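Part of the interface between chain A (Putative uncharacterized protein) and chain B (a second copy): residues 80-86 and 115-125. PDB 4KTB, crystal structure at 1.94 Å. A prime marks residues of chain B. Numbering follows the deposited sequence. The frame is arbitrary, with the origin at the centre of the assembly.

Chain A (80-86) MYHERVR
Chain B 115-125: AEYFPTPGVTP

Chain A enters through a type II beta turn from Met80 to Glu83, closed by Glu83 N to Met80 O at 2.9 Å, with Tyr81 at phi/psi -59/135 and His82 at 58/24. Glu83 (-110/125) and Arg84 (-62/151) are extended, and Arg84 is the N-cap residue of a helix starting at Val85. Chain B supplies a strand through Ala115′, Glu116′ and Tyr117′, then Pro119′ (-81/2) and a second type II turn, Thr120′ to Val123′, with Gly122′ at 85/-14. In register, His82 CA lies 6.4 Å from Phe118′ CA, and Arg84 CA 7.3 Å from Glu116′ CA, so the residue numbers run in opposite senses.

Glu116′ and Phe118′ point toward chain A, while Tyr117′ between them is out of reach. Glu116′ (m, t, chi3 -121°) brings its carboxylate to the helix start: Val85 N donates to Glu116′ OE2 at 2.7 Å and 162°, although the position of OE2 is less certain. Water 2 extends this recognition, accepting from Arg86 N (2.7 Å) and donating to Glu116′ OE1 (2.6 Å). One side chain thus serves successive backbone amides, directly and through water.

Phe118′ (chi1 -86°, chi2 51°) directs its ring edge at the His82 face, with centroids 4.7 Å apart and planes at 84°; His82 ND1 to Phe118′ CD2 is 3.2 Å. The same ring's edge also meets backbone, with Phe118′ CZ 3.4 Å from Arg84 N.

His82, chi1 off-well at -136° and chi2 -73°, hydrogen-bonds through NE2 to Thr120′ OG1 (m) at 2.7 Å. Beside it, Tyr81 (t, chi2 79°) places OH 3.4 Å from Pro119′ CG. Arg84 (m, t, m, chi4 169°) packs CG 3.7 Å from Phe118′ CZ, while water 1 links its NH2 (3.0 Å) to Val123′ O (3.1 Å).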

# COMPACT_ATOMS: atom_id res chain seq x y z
N MSE A 80 -4.23 -4.42 22.59
CA MSE A 80 -3.95 -4.22 24.00
C MSE A 80 -2.68 -3.41 24.24
O MSE A 80 -1.79 -3.35 23.39
CB MSE A 80 -3.82 -5.56 24.73
CG MSE A 80 -4.98 -6.51 24.50
SE MSE A 80 -4.95 -7.94 25.79
CE MSE A 80 -3.01 -8.26 25.77
N TYR A 81 -2.61 -2.80 25.41
CA TYR A 81 -1.46 -2.02 25.80
C TYR A 81 -0.26 -2.95 25.76
O TYR A 81 -0.34 -4.09 26.20
CB TYR A 81 -1.66 -1.46 27.20
CG TYR A 81 -0.41 -0.86 27.79
CD1 TYR A 81 0.00 0.41 27.43
CD2 TYR A 81 0.35 -1.56 28.71
CE1 TYR A 81 1.15 0.96 27.96
CE2 TYR A 81 1.49 -1.01 29.25
CZ TYR A 81 1.89 0.25 28.87
OH TYR A 81 3.02 0.80 29.41
N HIS A 82 0.84 -2.46 25.19
CA HIS A 82 2.06 -3.24 25.03
C HIS A 82 1.86 -4.52 24.22
O HIS A 82 2.63 -5.46 24.36
CB HIS A 82 2.66 -3.56 26.39
CG HIS A 82 4.14 -3.37 26.46
ND1 HIS A 82 5.03 -4.23 25.85
CD2 HIS A 82 4.90 -2.43 27.07
CE1 HIS A 82 6.26 -3.83 26.08
NE2 HIS A 82 6.22 -2.73 26.82
N GLU A 83 0.83 -4.55 23.37
CA GLU A 83 0.62 -5.67 22.46
C GLU A 83 0.90 -5.18 21.05
O GLU A 83 0.29 -4.19 20.62
CB GLU A 83 -0.82 -6.17 22.55
CG GLU A 83 -1.30 -6.98 21.34
CD GLU A 83 -2.70 -7.55 21.53
OE1 GLU A 83 -3.67 -6.77 21.60
OE2 GLU A 83 -2.83 -8.79 21.63
N ARG A 84 1.80 -5.83 20.32
CA ARG A 84 2.02 -5.46 18.91
C ARG A 84 0.76 -5.68 18.06
O ARG A 84 -0.05 -6.54 18.35
CB ARG A 84 3.16 -6.26 18.28
CG ARG A 84 4.50 -6.02 18.93
CD ARG A 84 5.59 -6.74 18.14
NE ARG A 84 5.23 -8.14 17.89
CZ ARG A 84 5.86 -8.96 17.05
NH1 ARG A 84 5.43 -10.20 16.90
NH2 ARG A 84 6.92 -8.54 16.37
N VAL A 85 0.61 -4.89 17.00
CA VAL A 85 -0.57 -5.00 16.15
C VAL A 85 -0.69 -6.38 15.52
O VAL A 85 -1.76 -6.99 15.57
CB VAL A 85 -0.57 -3.92 15.04
CG1 VAL A 85 -1.75 -4.13 14.08
CG2 VAL A 85 -0.66 -2.55 15.66
N ARG A 86 0.40 -6.89 14.96
CA ARG A 86 0.38 -8.18 14.28
C ARG A 86 0.01 -9.29 15.26
O ARG A 86 -0.60 -10.28 14.86
CB ARG A 86 1.72 -8.48 13.58
CG ARG A 86 2.90 -8.72 14.51
CD ARG A 86 4.18 -8.96 13.69
NE ARG A 86 4.46 -7.86 12.75
CZ ARG A 86 4.41 -7.95 11.42
NH1 ARG A 86 4.67 -6.88 10.68
NH2 ARG A 86 4.12 -9.10 10.82
N ALA B 115 4.25 2.53 12.69
CA ALA B 115 5.35 2.54 13.65
C ALA B 115 4.77 2.44 15.06
O ALA B 115 4.02 3.32 15.50
CB ALA B 115 6.16 3.81 13.52
N GLU B 116 5.14 1.37 15.77
CA GLU B 116 4.59 1.11 17.09
C GLU B 116 5.62 1.46 18.19
O GLU B 116 6.53 0.69 18.46
CB GLU B 116 4.12 -0.36 17.16
CG GLU B 116 3.03 -0.71 16.12
CD GLU B 116 2.78 -2.22 15.94
OE1 GLU B 116 2.95 -2.73 14.80
OE2 GLU B 116 2.40 -2.90 16.91
N TYR B 117 5.45 2.64 18.78
CA TYR B 117 6.32 3.10 19.84
C TYR B 117 5.92 2.43 21.15
O TYR B 117 4.88 2.75 21.71
CB TYR B 117 6.21 4.63 20.01
CG TYR B 117 6.60 5.43 18.78
CD1 TYR B 117 5.67 5.71 17.78
CD2 TYR B 117 7.89 5.91 18.63
CE1 TYR B 117 6.01 6.44 16.67
CE2 TYR B 117 8.25 6.64 17.52
CZ TYR B 117 7.31 6.90 16.54
OH TYR B 117 7.65 7.63 15.43
N PHE B 118 6.74 1.50 21.62
CA PHE B 118 6.50 0.85 22.91
C PHE B 118 7.29 1.58 23.98
O PHE B 118 8.33 2.16 23.70
CB PHE B 118 6.94 -0.62 22.86
CG PHE B 118 5.89 -1.56 22.34
CD1 PHE B 118 5.25 -1.33 21.14
CD2 PHE B 118 5.57 -2.71 23.04
CE1 PHE B 118 4.27 -2.21 20.66
CE2 PHE B 118 4.61 -3.60 22.56
CZ PHE B 118 3.96 -3.35 21.36
N PRO B 119 6.77 1.58 25.21
CA PRO B 119 7.51 2.24 26.29
C PRO B 119 8.61 1.35 26.82
O PRO B 119 9.28 1.71 27.77
CB PRO B 119 6.44 2.48 27.35
CG PRO B 119 5.46 1.39 27.12
CD PRO B 119 5.43 1.15 25.64
N THR B 120 8.76 0.17 26.23
CA THR B 120 9.88 -0.70 26.54
C THR B 120 10.79 -0.74 25.34
O THR B 120 10.36 -1.08 24.24
CB THR B 120 9.43 -2.13 26.86
OG1 THR B 120 8.56 -2.11 28.00
CG2 THR B 120 10.64 -3.00 27.17
N PRO B 121 12.07 -0.39 25.55
CA PRO B 121 12.98 -0.39 24.41
C PRO B 121 13.19 -1.79 23.88
O PRO B 121 13.02 -2.75 24.63
CB PRO B 121 14.29 0.17 25.00
CG PRO B 121 14.17 -0.00 26.48
CD PRO B 121 12.70 0.08 26.79
N GLY B 122 13.53 -1.91 22.61
CA GLY B 122 13.93 -3.19 22.05
C GLY B 122 12.76 -4.03 21.60
O GLY B 122 12.94 -5.02 20.89
N VAL B 123 11.55 -3.66 22.01
CA VAL B 123 10.40 -4.49 21.70
C VAL B 123 10.04 -4.40 20.22
O VAL B 123 9.73 -5.41 19.58
CB VAL B 123 9.22 -4.10 22.57
CG1 VAL B 123 8.00 -4.89 22.18
CG2 VAL B 123 9.57 -4.39 24.01
N THR B 124 10.10 -3.19 19.69
CA THR B 124 9.90 -2.95 18.28
C THR B 124 11.06 -2.06 17.89
O THR B 124 11.85 -1.68 18.76
CB THR B 124 8.59 -2.22 18.03
OG1 THR B 124 8.63 -0.95 18.69
CG2 THR B 124 7.42 -3.04 18.56
N PRO B 125 11.17 -1.69 16.59
CA PRO B 125 12.24 -0.73 16.31
C PRO B 125 12.00 0.64 16.95
O PRO B 125 12.89 1.48 16.91
CB PRO B 125 12.19 -0.60 14.78
CG PRO B 125 11.62 -1.92 14.29
CD PRO B 125 10.59 -2.26 15.35
O HOH W 1 8.72 -6.19 16.73
O HOH W 2 2.49 -5.23 14.55